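Local coordinates for protein DyP-type peroxidase (Pleurotus ostreatus PC15, PDB 6FSK) that probably uses heme b and peroxide to oxidise other substrates, manganese(II) probably among them, as a DyP-type peroxidase, at residues A[330-335]-A[404-409]; A[338-341]-A[347-350]; A[395-400]-A[429-434]; A[438-443]-A[458-463]. The protein carries 1 engineered substitution. One frame throughout, in Å; residues are numbered along the deposited sequence.

Contact 1 (A[330-335]-A[404-409]). With HEM (protoporphyrin IX containing Fe), chain C.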
# COMPACT_ATOMS: atom_id res chain seq x y z
N ILE A 330 0.96 -7.03 -10.12
CA ILE A 330 -0.08 -7.61 -9.24
C ILE A 330 0.27 -9.06 -8.91
O ILE A 330 -0.17 -9.59 -7.89
CB ILE A 330 -1.55 -7.55 -9.80
CG1 ILE A 330 -1.75 -8.47 -11.02
CG2 ILE A 330 -1.91 -6.09 -10.04
CD1 ILE A 330 -3.21 -8.50 -11.50
N ARG A 331 0.98 -9.73 -9.82
CA ARG A 331 1.34 -11.12 -9.61
C ARG A 331 2.49 -11.29 -8.63
O ARG A 331 2.56 -12.29 -7.88
CB ARG A 331 1.65 -11.78 -10.99
CG ARG A 331 1.80 -13.30 -11.02
CD ARG A 331 1.64 -13.71 -12.50
NE ARG A 331 1.72 -15.18 -12.54
CZ ARG A 331 1.34 -15.88 -13.60
NH1 ARG A 331 1.07 -15.23 -14.72
NH2 ARG A 331 1.33 -17.16 -13.53
N LYS A 332 3.44 -10.35 -8.66
CA LYS A 332 4.51 -10.22 -7.70
C LYS A 332 3.97 -9.90 -6.31
O LYS A 332 4.53 -10.40 -5.34
CB LYS A 332 5.49 -9.14 -8.11
CG LYS A 332 6.40 -9.54 -9.22
CD LYS A 332 7.63 -10.35 -8.75
CE LYS A 332 8.72 -10.47 -9.77
NZ LYS A 332 9.89 -11.10 -9.15
N THR A 333 2.84 -9.26 -6.17
CA THR A 333 2.38 -8.80 -4.88
C THR A 333 1.22 -9.63 -4.31
O THR A 333 1.13 -9.74 -3.12
CB THR A 333 2.00 -7.31 -4.90
OG1 THR A 333 0.93 -7.11 -5.83
CG2 THR A 333 3.22 -6.38 -5.20
N TYR A 334 0.47 -10.27 -5.17
CA TYR A 334 -0.49 -11.30 -4.74
C TYR A 334 -0.40 -12.45 -5.76
O TYR A 334 -1.06 -12.45 -6.80
CB TYR A 334 -1.90 -10.79 -4.64
CG TYR A 334 -2.94 -11.84 -4.25
CD1 TYR A 334 -2.62 -12.89 -3.47
CD2 TYR A 334 -4.25 -11.69 -4.67
CE1 TYR A 334 -3.61 -13.85 -3.15
CE2 TYR A 334 -5.21 -12.59 -4.36
CZ TYR A 334 -4.88 -13.65 -3.58
OH TYR A 334 -5.91 -14.60 -3.34
N PRO A 335 0.38 -13.47 -5.43
CA PRO A 335 0.66 -14.57 -6.41
C PRO A 335 -0.50 -15.46 -6.79
O PRO A 335 -0.40 -16.22 -7.76
CB PRO A 335 1.78 -15.37 -5.72
CG PRO A 335 2.51 -14.33 -4.92
CD PRO A 335 1.42 -13.45 -4.37
N PRO A 404 14.50 -11.37 -8.45
CA PRO A 404 14.34 -11.65 -9.89
C PRO A 404 13.98 -13.08 -10.25
O PRO A 404 13.44 -13.34 -11.28
CB PRO A 404 15.69 -11.22 -10.51
CG PRO A 404 16.62 -11.20 -9.41
CD PRO A 404 15.85 -10.86 -8.16
N ASN A 405 14.28 -14.00 -9.31
CA ASN A 405 13.91 -15.37 -9.57
C ASN A 405 12.54 -15.77 -9.08
O ASN A 405 12.08 -16.86 -9.40
CB ASN A 405 14.95 -16.32 -9.00
CG ASN A 405 16.28 -16.14 -9.66
OD1 ASN A 405 16.38 -16.38 -10.85
ND2 ASN A 405 17.21 -15.63 -8.95
N PHE A 406 11.86 -14.87 -8.35
CA PHE A 406 10.51 -15.17 -7.86
C PHE A 406 9.46 -14.97 -8.97
O PHE A 406 9.51 -13.91 -9.62
CB PHE A 406 10.16 -14.29 -6.64
CG PHE A 406 8.80 -14.55 -6.11
CD1 PHE A 406 8.58 -15.68 -5.35
CD2 PHE A 406 7.69 -13.83 -6.49
CE1 PHE A 406 7.32 -16.04 -4.85
CE2 PHE A 406 6.41 -14.17 -6.09
CZ PHE A 406 6.21 -15.28 -5.26
N PRO A 407 8.53 -15.90 -9.23
CA PRO A 407 8.14 -17.01 -8.39
C PRO A 407 8.69 -18.37 -8.85
O PRO A 407 8.31 -19.40 -8.31
CB PRO A 407 6.63 -17.06 -8.60
CG PRO A 407 6.47 -16.63 -9.97
CD PRO A 407 7.48 -15.52 -10.18
N VAL A 408 9.62 -18.36 -9.77
CA VAL A 408 10.20 -19.62 -10.26
C VAL A 408 10.92 -20.35 -9.13
O VAL A 408 10.83 -21.58 -8.96
CB VAL A 408 11.11 -19.37 -11.52
CG1 VAL A 408 11.89 -20.66 -11.83
CG2 VAL A 408 10.24 -18.95 -12.70
N ASN A 409 11.72 -19.61 -8.36
CA ASN A 409 12.53 -20.15 -7.28
C ASN A 409 11.61 -20.88 -6.26
O ASN A 409 11.82 -22.04 -5.87
CB ASN A 409 13.41 -19.07 -6.64
CG ASN A 409 12.67 -17.83 -6.08
OD1 ASN A 409 11.46 -17.67 -6.20
ND2 ASN A 409 13.47 -16.87 -5.53
CHA HEM C . -2.11 -3.68 -6.86
CHB HEM C . -0.06 0.36 -8.51
CHC HEM C . 3.00 0.24 -4.79
CHD HEM C . 1.15 -3.98 -3.30
C1A HEM C . -1.85 -2.56 -7.66
C2A HEM C . -2.58 -2.18 -8.83
C3A HEM C . -2.04 -1.03 -9.27
C4A HEM C . -0.93 -0.75 -8.41
CMA HEM C . -2.42 -0.28 -10.50
CAA HEM C . -3.72 -2.97 -9.46
CBA HEM C . -5.14 -2.62 -9.04
CGA HEM C . -5.45 -3.01 -7.62
O1A HEM C . -5.66 -4.19 -7.33
O2A HEM C . -5.51 -2.09 -6.76
C1B HEM C . 0.99 0.71 -7.65
C2B HEM C . 1.77 1.86 -7.73
C3B HEM C . 2.63 1.88 -6.68
C4B HEM C . 2.35 0.64 -5.94
CMB HEM C . 1.72 2.89 -8.83
CAB HEM C . 3.70 2.82 -6.25
CBB HEM C . 3.75 4.08 -6.63
C1C HEM C . 2.88 -0.92 -4.09
C2C HEM C . 3.64 -1.39 -3.00
C3C HEM C . 3.15 -2.59 -2.57
C4C HEM C . 2.00 -2.86 -3.39
CMC HEM C . 4.79 -0.62 -2.40
CAC HEM C . 3.61 -3.56 -1.54
CBC HEM C . 4.90 -3.67 -1.14
C1D HEM C . 0.06 -4.19 -4.14
C2D HEM C . -0.90 -5.31 -3.86
C3D HEM C . -1.85 -5.18 -4.87
C4D HEM C . -1.40 -4.08 -5.70
CMD HEM C . -0.88 -6.30 -2.76
CAD HEM C . -3.04 -6.08 -5.14
CBD HEM C . -2.70 -7.29 -5.96
CGD HEM C . -3.87 -8.22 -6.10
O1D HEM C . -4.11 -8.56 -7.29
O2D HEM C . -4.56 -8.50 -5.14
NA HEM C . -0.75 -1.74 -7.45
NB HEM C . 1.40 -0.06 -6.61
NC HEM C . 1.94 -1.93 -4.40
ND HEM C . -0.25 -3.56 -5.27
FE HEM C . 0.62 -1.87 -5.99
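Lys-332 NZ is held by three carbonyl groups: Phe-406 O accepts a hydrogen bond of 2.9 Å, and Trp-400 O and Gly-426 O take the other two. The ammonium group meets Phe-406 O at a C=O...N angle of 139°, somewhat tilted from the carbonyl plane. The lysine chain bends at chi2 (-83°), which swings it off the helix flank and carries its aliphatic part past the Phe-406 side chain, running the opposite way, until CD lies 4.1 Å from Phe-406 CD2. Both residues are buried, so the three carbonyls probably pay for bringing a charge into the interior. The contact lies behind the proximal side of the heme: helix 329-333 starts at His-329, the axial ligand of the iron, and Lys-332 and Thr-333 leave it in different directions. Thr-333 OG1 sits 3.2 Å from C2D of the heme and is hydrogen-bonded to His-329 O. Tyr-334 brings its ring edge to a propionate, with CD2 3.2 Å from heme O2D. Away from the heme, CG of Phe-406 stands anti to the backbone N (chi1 180°), sending the ring toward Pro-335, whose CG meets the ring edge in plane, 3.8 Å from Phe-406 CZ. The cis peptide that follows folds Pro-407 back, so that its CB lies over the centre of the same ring, 3.7 Å above its plane, just before helix 408-412 begins.

Contact 2 (A[338-341]-A[347-350])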
# COMPACT_ATOMS: atom_id res chain seq x y z
N ASP A 338 -0.16 -19.12 -8.24
CA ASP A 338 1.27 -19.43 -8.38
C ASP A 338 1.81 -20.10 -7.11
O ASP A 338 2.65 -21.03 -7.20
CB ASP A 338 2.08 -18.19 -8.67
CG ASP A 338 1.89 -17.64 -10.04
OD1 ASP A 338 1.19 -18.19 -10.90
OD2 ASP A 338 2.54 -16.56 -10.28
N LEU A 339 1.37 -19.60 -5.92
CA LEU A 339 1.75 -20.21 -4.66
C LEU A 339 0.68 -21.12 -4.06
O LEU A 339 1.06 -22.07 -3.36
CB LEU A 339 2.24 -19.22 -3.62
CG LEU A 339 3.41 -18.31 -4.02
CD1 LEU A 339 3.80 -17.33 -2.94
CD2 LEU A 339 4.62 -19.09 -4.45
N GLU A 340 -0.59 -20.79 -4.35
CA GLU A 340 -1.70 -21.51 -3.66
C GLU A 340 -2.04 -22.77 -4.35
O GLU A 340 -2.59 -23.69 -3.69
CB GLU A 340 -2.93 -20.64 -3.52
CG GLU A 340 -2.74 -19.42 -2.65
CD GLU A 340 -4.08 -18.74 -2.30
OE1 GLU A 340 -5.14 -19.41 -2.53
OE2 GLU A 340 -4.12 -17.62 -1.71
N GLY A 341 -1.63 -22.87 -5.61
CA GLY A 341 -1.95 -24.10 -6.37
C GLY A 341 -0.82 -25.08 -6.19
O GLY A 341 0.18 -24.78 -5.52
N ASP A 347 -0.29 -21.61 2.01
CA ASP A 347 -1.23 -20.69 2.62
C ASP A 347 -0.52 -19.33 2.65
O ASP A 347 0.39 -19.15 3.43
CB ASP A 347 -1.54 -21.20 4.03
CG ASP A 347 -2.49 -20.31 4.77
OD1 ASP A 347 -2.78 -19.19 4.36
OD2 ASP A 347 -3.05 -20.79 5.82
N ILE A 348 -0.95 -18.39 1.83
CA ILE A 348 -0.33 -17.06 1.85
C ILE A 348 -1.29 -16.01 2.41
O ILE A 348 -1.19 -14.81 2.14
CB ILE A 348 0.13 -16.65 0.43
CG1 ILE A 348 -1.01 -16.67 -0.59
CG2 ILE A 348 1.31 -17.57 0.04
CD1 ILE A 348 -0.62 -16.06 -1.96
N ASP A 349 -2.23 -16.41 3.31
CA ASP A 349 -3.09 -15.38 3.97
C ASP A 349 -2.27 -14.37 4.77
O ASP A 349 -2.68 -13.23 4.80
CB ASP A 349 -4.16 -16.05 4.85
CG ASP A 349 -5.18 -16.86 4.02
OD1 ASP A 349 -5.14 -16.91 2.80
OD2 ASP A 349 -6.07 -17.42 4.70
N ASN A 350 -1.13 -14.80 5.32
CA ASN A 350 -0.27 -13.88 6.02
C ASN A 350 0.51 -12.96 5.14
O ASN A 350 1.15 -12.06 5.67
CB ASN A 350 0.64 -14.61 7.01
CG ASN A 350 1.75 -15.39 6.34
OD1 ASN A 350 1.73 -15.71 5.14
ND2 ASN A 350 2.65 -15.89 7.18
O HOH W 1 -3.72 -18.40 0.98
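Ile-348 divides its two branches between Leu-339 and Glu-340 at the end of helix 337-340. Its CG1 is wedged between the backbone N and the carbonyl carbon (chi1 57°), which leaves CG2 beside the N and facing Leu-339, where it lies 3.9 Å from Leu-339 CD1. The other branch passes across Glu-340 at about a right angle: Ile-348 CG1 is 3.8 Å from Glu-340 CG and 3.4 Å from Glu-340 OE2. The glutamate chain is extended beyond CG (chi2 -168°), so that CG and OE2 both reach the CG1 branch. An alanine in place of Ile-348 would probably open a gap between helix and loop and leave Leu-339 CD1 and Glu-340 CG without their apolar partner. The segments bracket a short turn that leads from the helix toward strand 354-360. Segment 347-350 itself opens with an Asx turn, in which Asp-347 OD1 accepts from Asp-349 N at 3.0 Å with an N-H...O angle of 167°. One water ties the polar rim together: it accepts from Ile-348 N, donates to Asp-349 OD1 at 2.7 Å and gives a weak bond to Glu-340 OE2 at 2.8 Å. With Glu-340 OE2 only 4.7 Å from Asp-349 OD1, the two carboxylates would tend to repel, and the shared water probably eases this by donating a hydrogen bond to each.

Contact 3 (A[395-400]-A[429-434]). With HEM (protoporphyrin IX containing Fe), chain C.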
# COMPACT_ATOMS: atom_id res chain seq x y z
N PHE A 395 8.03 -8.58 3.46
CA PHE A 395 8.23 -9.81 2.72
C PHE A 395 7.92 -9.60 1.23
O PHE A 395 8.69 -10.00 0.32
CB PHE A 395 7.44 -10.92 3.32
CG PHE A 395 7.82 -12.26 2.78
CD1 PHE A 395 7.21 -12.75 1.69
CD2 PHE A 395 8.79 -13.02 3.45
CE1 PHE A 395 7.51 -14.04 1.18
CE2 PHE A 395 9.15 -14.24 2.93
CZ PHE A 395 8.47 -14.77 1.83
N ILE A 396 6.80 -8.95 0.95
CA ILE A 396 6.39 -8.69 -0.38
C ILE A 396 7.48 -7.92 -1.11
O ILE A 396 7.82 -8.26 -2.27
CB ILE A 396 5.08 -7.89 -0.47
CG1 ILE A 396 3.84 -8.69 0.05
CG2 ILE A 396 4.75 -7.44 -1.89
CD1 ILE A 396 2.63 -7.83 0.40
N GLN A 397 7.93 -6.85 -0.48
CA GLN A 397 8.95 -6.04 -1.11
C GLN A 397 10.21 -6.80 -1.35
O GLN A 397 10.75 -6.83 -2.49
CB GLN A 397 9.21 -4.82 -0.27
CG GLN A 397 10.22 -3.78 -0.88
CD GLN A 397 9.59 -3.00 -2.03
OE1 GLN A 397 8.57 -2.39 -1.89
NE2 GLN A 397 10.16 -3.17 -3.23
N GLU A 398 10.76 -7.45 -0.30
CA GLU A 398 12.09 -8.05 -0.41
C GLU A 398 12.08 -9.36 -1.13
O GLU A 398 12.96 -9.64 -1.97
CB GLU A 398 12.67 -8.27 0.97
CG GLU A 398 14.08 -8.79 0.95
CD GLU A 398 14.69 -9.19 2.27
OE1 GLU A 398 13.99 -9.35 3.32
OE2 GLU A 398 15.98 -9.33 2.18
N SER A 399 11.16 -10.23 -0.73
CA SER A 399 11.15 -11.60 -1.20
C SER A 399 10.46 -11.85 -2.53
O SER A 399 10.74 -12.83 -3.19
CB SER A 399 10.66 -12.56 -0.13
OG SER A 399 11.66 -12.71 0.91
N TRP A 400 9.56 -10.97 -2.94
CA TRP A 400 8.78 -11.11 -4.16
C TRP A 400 9.19 -10.02 -5.19
O TRP A 400 9.80 -10.36 -6.20
CB TRP A 400 7.28 -11.10 -3.87
CG TRP A 400 6.83 -12.32 -3.10
CD1 TRP A 400 7.57 -13.48 -2.79
CD2 TRP A 400 5.50 -12.52 -2.55
NE1 TRP A 400 6.75 -14.37 -2.09
CE2 TRP A 400 5.49 -13.82 -1.98
CE3 TRP A 400 4.35 -11.72 -2.48
CZ2 TRP A 400 4.35 -14.30 -1.29
CZ3 TRP A 400 3.24 -12.20 -1.89
CH2 TRP A 400 3.24 -13.53 -1.32
N ALA A 429 8.53 -4.21 -12.13
CA ALA A 429 9.03 -2.98 -12.74
C ALA A 429 8.38 -1.76 -12.20
O ALA A 429 8.78 -0.64 -12.51
CB ALA A 429 8.86 -3.07 -14.26
N ILE A 430 7.40 -1.91 -11.37
CA ILE A 430 6.79 -0.75 -10.72
C ILE A 430 7.51 -0.43 -9.40
O ILE A 430 7.96 0.67 -9.17
CB ILE A 430 5.27 -0.95 -10.49
CG1 ILE A 430 4.58 -1.27 -11.78
CG2 ILE A 430 4.66 0.23 -9.77
CD1 ILE A 430 4.58 -0.18 -12.81
N ILE A 431 7.64 -1.42 -8.54
CA ILE A 431 8.20 -1.23 -7.21
C ILE A 431 9.48 -2.01 -6.89
O ILE A 431 10.07 -1.80 -5.84
CB ILE A 431 7.16 -1.54 -6.06
CG1 ILE A 431 6.73 -3.02 -6.08
CG2 ILE A 431 5.94 -0.70 -6.15
CD1 ILE A 431 6.16 -3.56 -4.82
N GLY A 432 9.88 -2.93 -7.76
CA GLY A 432 11.08 -3.74 -7.40
C GLY A 432 12.35 -2.92 -7.29
O GLY A 432 12.56 -2.03 -8.16
N GLN A 433 13.15 -3.12 -6.25
CA GLN A 433 14.35 -2.35 -6.03
C GLN A 433 15.51 -3.28 -5.94
O GLN A 433 15.39 -4.42 -5.40
CB GLN A 433 14.25 -1.58 -4.70
CG GLN A 433 13.17 -0.54 -4.74
CD GLN A 433 13.22 0.47 -3.59
OE1 GLN A 433 13.40 1.69 -3.84
NE2 GLN A 433 13.10 -0.02 -2.38
N LYS A 434 16.65 -2.84 -6.46
CA LYS A 434 17.86 -3.67 -6.41
C LYS A 434 18.79 -2.93 -5.41
O LYS A 434 19.19 -1.78 -5.67
CB LYS A 434 18.50 -3.81 -7.80
CG LYS A 434 19.75 -4.72 -7.74
CD LYS A 434 20.10 -5.13 -9.18
CE LYS A 434 20.58 -6.47 -9.34
NZ LYS A 434 20.98 -6.69 -10.74
CHA HEM C . -2.11 -3.68 -6.86
CHB HEM C . -0.06 0.36 -8.51
CHC HEM C . 3.00 0.24 -4.79
CHD HEM C . 1.15 -3.98 -3.30
C1A HEM C . -1.85 -2.56 -7.66
C2A HEM C . -2.58 -2.18 -8.83
C3A HEM C . -2.04 -1.03 -9.27
C4A HEM C . -0.93 -0.75 -8.41
CMA HEM C . -2.42 -0.28 -10.50
CAA HEM C . -3.72 -2.97 -9.46
CBA HEM C . -5.14 -2.62 -9.04
CGA HEM C . -5.45 -3.01 -7.62
O1A HEM C . -5.66 -4.19 -7.33
O2A HEM C . -5.51 -2.09 -6.76
C1B HEM C . 0.99 0.71 -7.65
C2B HEM C . 1.77 1.86 -7.73
C3B HEM C . 2.63 1.88 -6.68
C4B HEM C . 2.35 0.64 -5.94
CMB HEM C . 1.72 2.89 -8.83
CAB HEM C . 3.70 2.82 -6.25
CBB HEM C . 3.75 4.08 -6.63
C1C HEM C . 2.88 -0.92 -4.09
C2C HEM C . 3.64 -1.39 -3.00
C3C HEM C . 3.15 -2.59 -2.57
C4C HEM C . 2.00 -2.86 -3.39
CMC HEM C . 4.79 -0.62 -2.40
CAC HEM C . 3.61 -3.56 -1.54
CBC HEM C . 4.90 -3.67 -1.14
C1D HEM C . 0.06 -4.19 -4.14
C2D HEM C . -0.90 -5.31 -3.86
C3D HEM C . -1.85 -5.18 -4.87
C4D HEM C . -1.40 -4.08 -5.70
CMD HEM C . -0.88 -6.30 -2.76
CAD HEM C . -3.04 -6.08 -5.14
CBD HEM C . -2.70 -7.29 -5.96
CGD HEM C . -3.87 -8.22 -6.10
O1D HEM C . -4.11 -8.56 -7.29
O2D HEM C . -4.56 -8.50 -5.14
NA HEM C . -0.75 -1.74 -7.45
NB HEM C . 1.40 -0.06 -6.61
NC HEM C . 1.94 -1.93 -4.40
ND HEM C . -0.25 -3.56 -5.27
FE HEM C . 0.62 -1.87 -5.99
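Segment 395-400 of helix 393-401, which widens into a pi-type turn at 396-400, runs by the irregular segment 429-434, the backbones coming nearest at Gln-397 CA and Gly-432 CA, 7.0 Å apart. Gln-397 bridges the gap. Its chain bends at chi2 (74°), so the amide turns to the loop, and NE2 gives a hydrogen bond of 2.9 Å to Ile-431 O. The acceptor lies close to the glutamine amide plane, whereas the donor stands well above the carbonyl plane, 45° out of it. The same NE2 also binds Asn-402 OD1, which takes a second bond from Gln-433 N, so one asparagine oxygen links the glutamine to the loop again. The amide oxygen faces apolar groups, OE1 lying 4.0 Å from Ile-431 CD1 and close to the heme vinyl carbon CBC. Ile-431 itself has CG1 set between the backbone N and the carbonyl carbon (chi1 64°), and both its branches lie against the porphyrin: CG2 is 3.4 Å from heme CHC and CD1 is 3.8 Å from heme C2C. Ile-430 adds its CG2 at 3.9 Å from heme C2B, and from the helix Ile-396 CG2 touches heme CBC at 3.8 Å. Ile-430 and Ile-431 also touch the axial ligand His-329, which places them on the proximal side of the DyP heme pocket. The chemistry is split accordingly: isoleucine branches give the macrocycle an apolar wall, while behind it the buried amide NE2 satisfies Ile-431 O and probably fixes how that residue is presented to the heme.

Contact 4 (A[438-443]-A[458-463])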
# COMPACT_ATOMS: atom_id res chain seq x y z
N GLY A 438 21.76 -1.09 -8.83
CA GLY A 438 22.24 -1.64 -10.12
C GLY A 438 21.18 -1.97 -11.15
O GLY A 438 20.03 -1.60 -10.98
N ILE A 439 21.54 -2.78 -12.14
CA ILE A 439 20.74 -2.99 -13.33
C ILE A 439 19.56 -3.89 -12.96
O ILE A 439 19.79 -4.96 -12.37
CB ILE A 439 21.58 -3.86 -14.34
CG1 ILE A 439 22.80 -3.06 -14.83
CG2 ILE A 439 20.74 -4.25 -15.54
CD1 ILE A 439 22.37 -1.69 -15.38
N ARG A 440 18.32 -3.44 -13.25
CA ARG A 440 17.13 -4.30 -13.19
C ARG A 440 16.58 -4.66 -14.56
O ARG A 440 16.67 -3.85 -15.52
CB ARG A 440 16.05 -3.56 -12.41
CG ARG A 440 16.35 -3.37 -10.96
CD ARG A 440 15.28 -2.61 -10.14
NE ARG A 440 15.09 -1.34 -10.79
CZ ARG A 440 13.95 -0.90 -11.29
NH1 ARG A 440 12.79 -1.46 -10.97
NH2 ARG A 440 13.97 0.18 -12.06
N GLN A 441 16.07 -5.85 -14.71
CA GLN A 441 15.51 -6.38 -15.97
C GLN A 441 14.17 -7.03 -15.63
O GLN A 441 13.92 -7.44 -14.46
CB GLN A 441 16.45 -7.51 -16.50
CG GLN A 441 17.62 -6.85 -17.15
CD GLN A 441 18.84 -7.62 -17.65
OE1 GLN A 441 18.85 -8.80 -18.06
NE2 GLN A 441 19.88 -6.86 -17.75
N ILE A 442 13.33 -7.12 -16.66
CA ILE A 442 12.07 -7.79 -16.63
C ILE A 442 11.91 -8.65 -17.85
O ILE A 442 12.13 -8.16 -18.96
CB ILE A 442 10.87 -6.88 -16.34
CG1 ILE A 442 9.61 -7.74 -16.24
CG2 ILE A 442 10.73 -5.78 -17.38
CD1 ILE A 442 8.41 -7.00 -15.67
N SER A 443 11.60 -9.95 -17.69
CA SER A 443 11.41 -10.85 -18.83
C SER A 443 9.95 -11.14 -19.01
O SER A 443 9.11 -10.81 -18.16
CB SER A 443 12.19 -12.15 -18.58
OG SER A 443 11.52 -12.97 -17.65
N ASP A 458 17.94 3.39 -15.91
CA ASP A 458 18.57 3.44 -14.61
C ASP A 458 17.77 4.26 -13.59
O ASP A 458 17.77 3.92 -12.40
CB ASP A 458 19.99 3.96 -14.72
CG ASP A 458 20.93 2.88 -15.28
OD1 ASP A 458 20.46 1.76 -15.80
OD2 ASP A 458 22.13 3.16 -15.10
N GLN A 459 17.07 5.26 -14.09
CA GLN A 459 16.06 5.95 -13.21
C GLN A 459 14.81 5.05 -13.00
O GLN A 459 14.00 4.86 -13.89
CB GLN A 459 15.68 7.28 -13.79
CG GLN A 459 14.57 8.09 -13.07
CD GLN A 459 14.97 8.45 -11.68
OE1 GLN A 459 15.93 9.24 -11.47
NE2 GLN A 459 14.33 7.82 -10.71
N ASP A 460 14.67 4.59 -11.77
CA ASP A 460 13.53 3.83 -11.34
C ASP A 460 12.27 4.72 -11.49
O ASP A 460 12.30 5.89 -11.28
CB ASP A 460 13.60 3.38 -9.87
CG ASP A 460 14.69 2.28 -9.59
OD1 ASP A 460 15.71 2.26 -10.26
OD2 ASP A 460 14.54 1.47 -8.64
N PHE A 461 11.19 4.08 -11.88
CA PHE A 461 9.94 4.75 -12.06
C PHE A 461 9.32 5.22 -10.76
O PHE A 461 8.51 6.21 -10.78
CB PHE A 461 8.95 3.89 -12.85
CG PHE A 461 9.49 3.38 -14.17
CD1 PHE A 461 10.06 4.27 -15.07
CD2 PHE A 461 9.37 2.10 -14.45
CE1 PHE A 461 10.56 3.76 -16.27
CE2 PHE A 461 9.89 1.60 -15.66
CZ PHE A 461 10.45 2.46 -16.53
N VAL A 462 9.62 4.54 -9.66
CA VAL A 462 9.08 4.89 -8.30
C VAL A 462 10.28 5.11 -7.42
O VAL A 462 11.21 4.31 -7.43
CB VAL A 462 8.18 3.70 -7.77
CG1 VAL A 462 7.75 4.03 -6.34
CG2 VAL A 462 6.94 3.61 -8.62
N VAL A 463 10.28 6.24 -6.71
CA VAL A 463 11.41 6.68 -5.89
C VAL A 463 10.89 6.91 -4.45
O VAL A 463 10.09 7.82 -4.22
CB VAL A 463 11.89 7.95 -6.39
CG1 VAL A 463 13.11 8.45 -5.57
CG2 VAL A 463 12.43 7.79 -7.86
O HOH W 2 17.92 -0.11 -10.08
O HOH W 3 11.05 0.70 -12.11
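A salt bridge laid face-on joins two loops here, one leading into strand 441-443 of a small antiparallel pair with 453-455, the other into strand 462-472 of the large antiparallel sheet of the DyP alpha+beta fold. Arg-440 NH2 lies 3.3 Å from Asp-460 OD1. The carboxylate sits over one face of the guanidinium group, the planes 33° apart, with Asp-460 OD2 toward the rim. Arg-440 bends at chi3 (-56°), turning its head across the aspartate. One water accepts from Arg-440 NE at 3.2 Å and lies 2.7 Å from Gly-438 O, near Asp-460 OD1 as well. A second accepts from Arg-440 NH2 at 3.0 Å and, weakly, from Phe-461 N. NH1 makes a weak hydrogen bond to Gly-432 O, tying in the heme-side loop. A leucine in place of Arg-440 would probably leave the Asp-460 carboxylate without its counter-charge and take from the two waters the NE and NH2 donors. At the exposed end, Ile-439 CD1 approaches Asp-458 OD1 at 4.0 Å. Next to the bridge, Gln-459 NE2 bonds to Asp-460 O at 2.9 Å, in the carbonyl plane and on a lone pair, with an N-H...O angle of 173°.

Overall arrangement
Contacts 1 and 3 form the middle of the group, about 9 Å apart (all distances here run between centres), and both touch the heme. Along the chain their segments alternate, so helices 329-333 and 393-401 and the loops after them interlock on its proximal side. Contact 2, about 11 Å from contact 1, falls between the two segments of contact 1 in sequence; Arg-331 NE and Asp-338 OD2 form a salt bridge between them, and Leu-339 reaches Trp-400. Contact 4 follows last, about 11 Å from contact 3, joined by a hydrogen bond from Lys-434 NZ to Ile-439 O; contacts 2 and 4 are about 27 Å apart. The group thus runs from the helix 337-340 turn, past the proximal heme face, to the start of strand 462-472 in the large sheet.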